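ABC sugar (Ribose) transporter, periplasmic substrate-binding subunit (Rhodobacter sphaeroides, PDB 3L49) probably binds a sugar in the periplasm and hands it to an ABC transporter for import, although its natural ligand is not established. Local coordinates at residues A99-N107 with E267-P275. Sequence-based numbering, arbitrary orientation.
Sequences AINNTTSNN and EVKPFTFAP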
loop_
_atom_site.group_PDB
_atom_site.type_symbol
_atom_site.label_atom_id
_atom_site.label_comp_id
_atom_site.label_asym_id
_atom_site.label_seq_id
_atom_site.Cartn_x
_atom_site.Cartn_y
_atom_site.Cartn_z
ATOM N N ALA A 99 -4.800 10.481 -14.549
ATOM C CA ALA A 99 -4.668 9.165 -15.179
ATOM C C ALA A 99 -5.899 8.719 -15.977
ATOM O O ALA A 99 -7.036 8.956 -15.572
ATOM C CB ALA A 99 -4.327 8.119 -14.121
ATOM N N ILE A 100 -5.647 8.065 -17.111
ATOM C CA ILE A 100 -6.670 7.356 -17.878
ATOM C C ILE A 100 -7.259 6.204 -17.043
ATOM O O ILE A 100 -8.473 5.994 -17.009
ATOM C CB ILE A 100 -6.068 6.825 -19.211
ATOM C CG1 ILE A 100 -5.834 7.990 -20.179
ATOM C CG2 ILE A 100 -6.956 5.747 -19.865
ATOM C CD1 ILE A 100 -4.725 7.750 -21.184
ATOM N N ASN A 101 -6.386 5.491 -16.344
ATOM C CA ASN A 101 -6.758 4.295 -15.604
ATOM C C ASN A 101 -5.880 4.164 -14.361
ATOM O O ASN A 101 -4.696 4.494 -14.387
ATOM C CB ASN A 101 -6.643 3.057 -16.523
ATOM C CG ASN A 101 -6.784 1.727 -15.768
ATOM O OD1 ASN A 101 -5.816 1.219 -15.200
ATOM N ND2 ASN A 101 -7.988 1.153 -15.781
ATOM N N ASN A 102 -6.480 3.696 -13.277
ATOM C CA ASN A 102 -5.755 3.328 -12.078
ATOM C C ASN A 102 -6.000 1.863 -11.758
ATOM O O ASN A 102 -7.101 1.505 -11.366
ATOM C CB ASN A 102 -6.202 4.198 -10.900
ATOM C CG ASN A 102 -5.486 3.841 -9.613
ATOM O OD1 ASN A 102 -4.261 3.715 -9.581
ATOM N ND2 ASN A 102 -6.248 3.681 -8.542
ATOM N N THR A 103 -4.984 1.020 -11.941
ATOM C CA THR A 103 -5.071 -0.383 -11.538
ATOM C C THR A 103 -4.627 -0.513 -10.077
ATOM O O THR A 103 -3.615 0.048 -9.690
ATOM C CB THR A 103 -4.252 -1.310 -12.473
ATOM O OG1 THR A 103 -4.704 -1.138 -13.824
ATOM C CG2 THR A 103 -4.431 -2.774 -12.084
ATOM N N THR A 104 -5.396 -1.248 -9.278
ATOM C CA THR A 104 -5.262 -1.223 -7.819
ATOM C C THR A 104 -6.054 -2.378 -7.193
ATOM O O THR A 104 -6.388 -3.326 -7.880
ATOM C CB THR A 104 -5.721 0.165 -7.254
ATOM O OG1 THR A 104 -5.501 0.239 -5.838
ATOM C CG2 THR A 104 -7.198 0.454 -7.589
ATOM N N SER A 105 -6.327 -2.299 -5.890
ATOM C CA SER A 105 -7.246 -3.200 -5.206
ATOM C C SER A 105 -8.425 -2.396 -4.687
ATOM O O SER A 105 -8.427 -1.164 -4.781
ATOM C CB SER A 105 -6.552 -3.886 -4.035
ATOM O OG SER A 105 -5.565 -4.788 -4.489
ATOM N N ASN A 106 -9.427 -3.082 -4.140
ATOM C CA ASN A 106 -10.564 -2.389 -3.551
ATOM C C ASN A 106 -10.226 -2.011 -2.124
ATOM O O ASN A 106 -10.487 -2.756 -1.180
ATOM C CB ASN A 106 -11.838 -3.231 -3.614
ATOM C CG ASN A 106 -13.089 -2.432 -3.259
ATOM O OD1 ASN A 106 -13.010 -1.334 -2.703
ATOM N ND2 ASN A 106 -14.254 -2.987 -3.582
ATOM N N ASN A 107 -9.668 -0.820 -1.979
ATOM C CA ASN A 107 -9.127 -0.377 -0.699
ATOM C C ASN A 107 -10.202 0.074 0.262
ATOM O O ASN A 107 -9.965 0.174 1.469
ATOM C CB ASN A 107 -8.051 0.683 -0.923
ATOM C CG ASN A 107 -6.778 0.071 -1.447
ATOM O OD1 ASN A 107 -6.071 -0.610 -0.707
ATOM N ND2 ASN A 107 -6.494 0.265 -2.738
ATOM N N GLU A 267 -11.661 0.668 -25.376
ATOM C CA GLU A 267 -12.198 1.282 -24.171
ATOM C C GLU A 267 -11.616 0.679 -22.912
ATOM O O GLU A 267 -11.640 -0.536 -22.709
ATOM C CB GLU A 267 -13.732 1.262 -24.145
ATOM C CG GLU A 267 -14.383 2.378 -24.986
ATOM C CD GLU A 267 -14.393 3.757 -24.305
ATOM O OE1 GLU A 267 -13.352 4.203 -23.765
ATOM O OE2 GLU A 267 -15.457 4.412 -24.331
ATOM N N VAL A 268 -11.068 1.559 -22.087
ATOM C CA VAL A 268 -10.459 1.196 -20.828
ATOM C C VAL A 268 -11.304 1.848 -19.742
ATOM O O VAL A 268 -11.682 3.011 -19.861
ATOM C CB VAL A 268 -8.977 1.682 -20.772
ATOM C CG1 VAL A 268 -8.345 1.423 -19.421
ATOM C CG2 VAL A 268 -8.155 1.001 -21.851
ATOM N N LYS A 269 -11.623 1.078 -18.706
ATOM C CA LYS A 269 -12.339 1.575 -17.534
ATOM C C LYS A 269 -11.474 2.522 -16.699
ATOM O O LYS A 269 -10.250 2.402 -16.702
ATOM C CB LYS A 269 -12.822 0.389 -16.690
ATOM C CG LYS A 269 -13.935 -0.417 -17.352
ATOM C CD LYS A 269 -15.235 0.377 -17.400
ATOM C CE LYS A 269 -16.142 -0.092 -18.522
ATOM N NZ LYS A 269 -16.603 -1.491 -18.315
ATOM N N PRO A 270 -12.101 3.466 -15.971
ATOM C CA PRO A 270 -11.324 4.402 -15.139
ATOM C C PRO A 270 -10.489 3.742 -14.030
ATOM O O PRO A 270 -9.535 4.349 -13.549
ATOM C CB PRO A 270 -12.403 5.299 -14.524
ATOM C CG PRO A 270 -13.651 4.491 -14.591
ATOM C CD PRO A 270 -13.546 3.748 -15.879
ATOM N N PHE A 271 -10.856 2.523 -13.631
ATOM C CA PHE A 271 -10.080 1.737 -12.663
ATOM C C PHE A 271 -10.202 0.235 -12.915
ATOM O O PHE A 271 -11.136 -0.226 -13.570
ATOM C CB PHE A 271 -10.456 2.081 -11.205
ATOM C CG PHE A 271 -11.918 1.881 -10.880
ATOM C CD1 PHE A 271 -12.830 2.916 -11.059
ATOM C CD2 PHE A 271 -12.380 0.659 -10.388
ATOM C CE1 PHE A 271 -14.176 2.739 -10.763
ATOM C CE2 PHE A 271 -13.730 0.471 -10.098
ATOM C CZ PHE A 271 -14.626 1.515 -10.282
ATOM N N THR A 272 -9.240 -0.517 -12.402
ATOM C CA THR A 272 -9.276 -1.976 -12.442
ATOM C C THR A 272 -8.846 -2.485 -11.071
ATOM O O THR A 272 -7.774 -2.127 -10.592
ATOM C CB THR A 272 -8.331 -2.525 -13.522
ATOM O OG1 THR A 272 -8.578 -1.834 -14.749
ATOM C CG2 THR A 272 -8.552 -4.009 -13.745
ATOM N N PHE A 273 -9.689 -3.292 -10.435
ATOM C CA PHE A 273 -9.325 -3.945 -9.181
ATOM C C PHE A 273 -8.769 -5.353 -9.421
ATOM O O PHE A 273 -9.292 -6.097 -10.246
ATOM C CB PHE A 273 -10.525 -4.059 -8.233
ATOM C CG PHE A 273 -11.066 -2.744 -7.755
ATOM C CD1 PHE A 273 -12.419 -2.618 -7.458
ATOM C CD2 PHE A 273 -10.242 -1.636 -7.597
ATOM C CE1 PHE A 273 -12.941 -1.408 -7.002
ATOM C CE2 PHE A 273 -10.755 -0.424 -7.149
ATOM C CZ PHE A 273 -12.106 -0.309 -6.847
ATOM N N ALA A 274 -7.701 -5.703 -8.706
ATOM C CA ALA A 274 -7.320 -7.104 -8.510
ATOM C C ALA A 274 -8.035 -7.558 -7.238
ATOM O O ALA A 274 -8.424 -6.714 -6.438
ATOM C CB ALA A 274 -5.812 -7.247 -8.367
ATOM N N PRO A 275 -8.268 -8.879 -7.076
ATOM C CA PRO A 275 -8.860 -9.356 -5.825
ATOM C C PRO A 275 -7.897 -9.295 -4.643
ATOM O O PRO A 275 -6.680 -9.325 -4.823
ATOM C CB PRO A 275 -9.188 -10.825 -6.124
ATOM C CG PRO A 275 -9.099 -10.961 -7.611
ATOM C CD PRO A 275 -8.067 -9.984 -8.032
HETATM O O HOH W 1 -9.737 -5.799 -4.439
#
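Strands 101-105 and 271-274 run parallel, N102 beside F271, T103 beside T272 and T104 beside F273, joined by a ladder of four backbone hydrogen bonds. N102 uses both its backbone groups, N to P270 O (3.1 Å) and O to T272 N (3.1 Å); T104 likewise bonds from N to T272 O (2.9 Å) and from O to A274 N (2.8 Å). Past the last of these bonds, a water links N106 N and A274 O.

Side-chain hydrogen bonds extend the pairing at its start. With CG anti to the backbone N (chi1 170°), the N101 amide reaches across, and both hydrogens of ND2 are used close to the amide plane: one goes to K269 O (2.7 Å), the other to T272 OG1 (3.2 Å). This ties the loop at K269 to strand 271-274.

Ring contacts gather at F273. N106 lies over one face, its CB 4.1 Å from the centroid in a CH-pi contact and its amide stacked 16° from the ring plane, while T104 CG2 meets the ring edge. T104 OG1 bonds D93, and the T104 side chain lies about 7 Å from the bound unknown ligand.

The two segments are consistent with paired interdomain crossings of a type I periplasmic binding protein fold. T103 and T272 stand side by side facing helix 248-263, where N258 bonds both hydroxyls. Strand 101-105 is flanked on its other side by strand 89-92, and N106 caps helix 107-122.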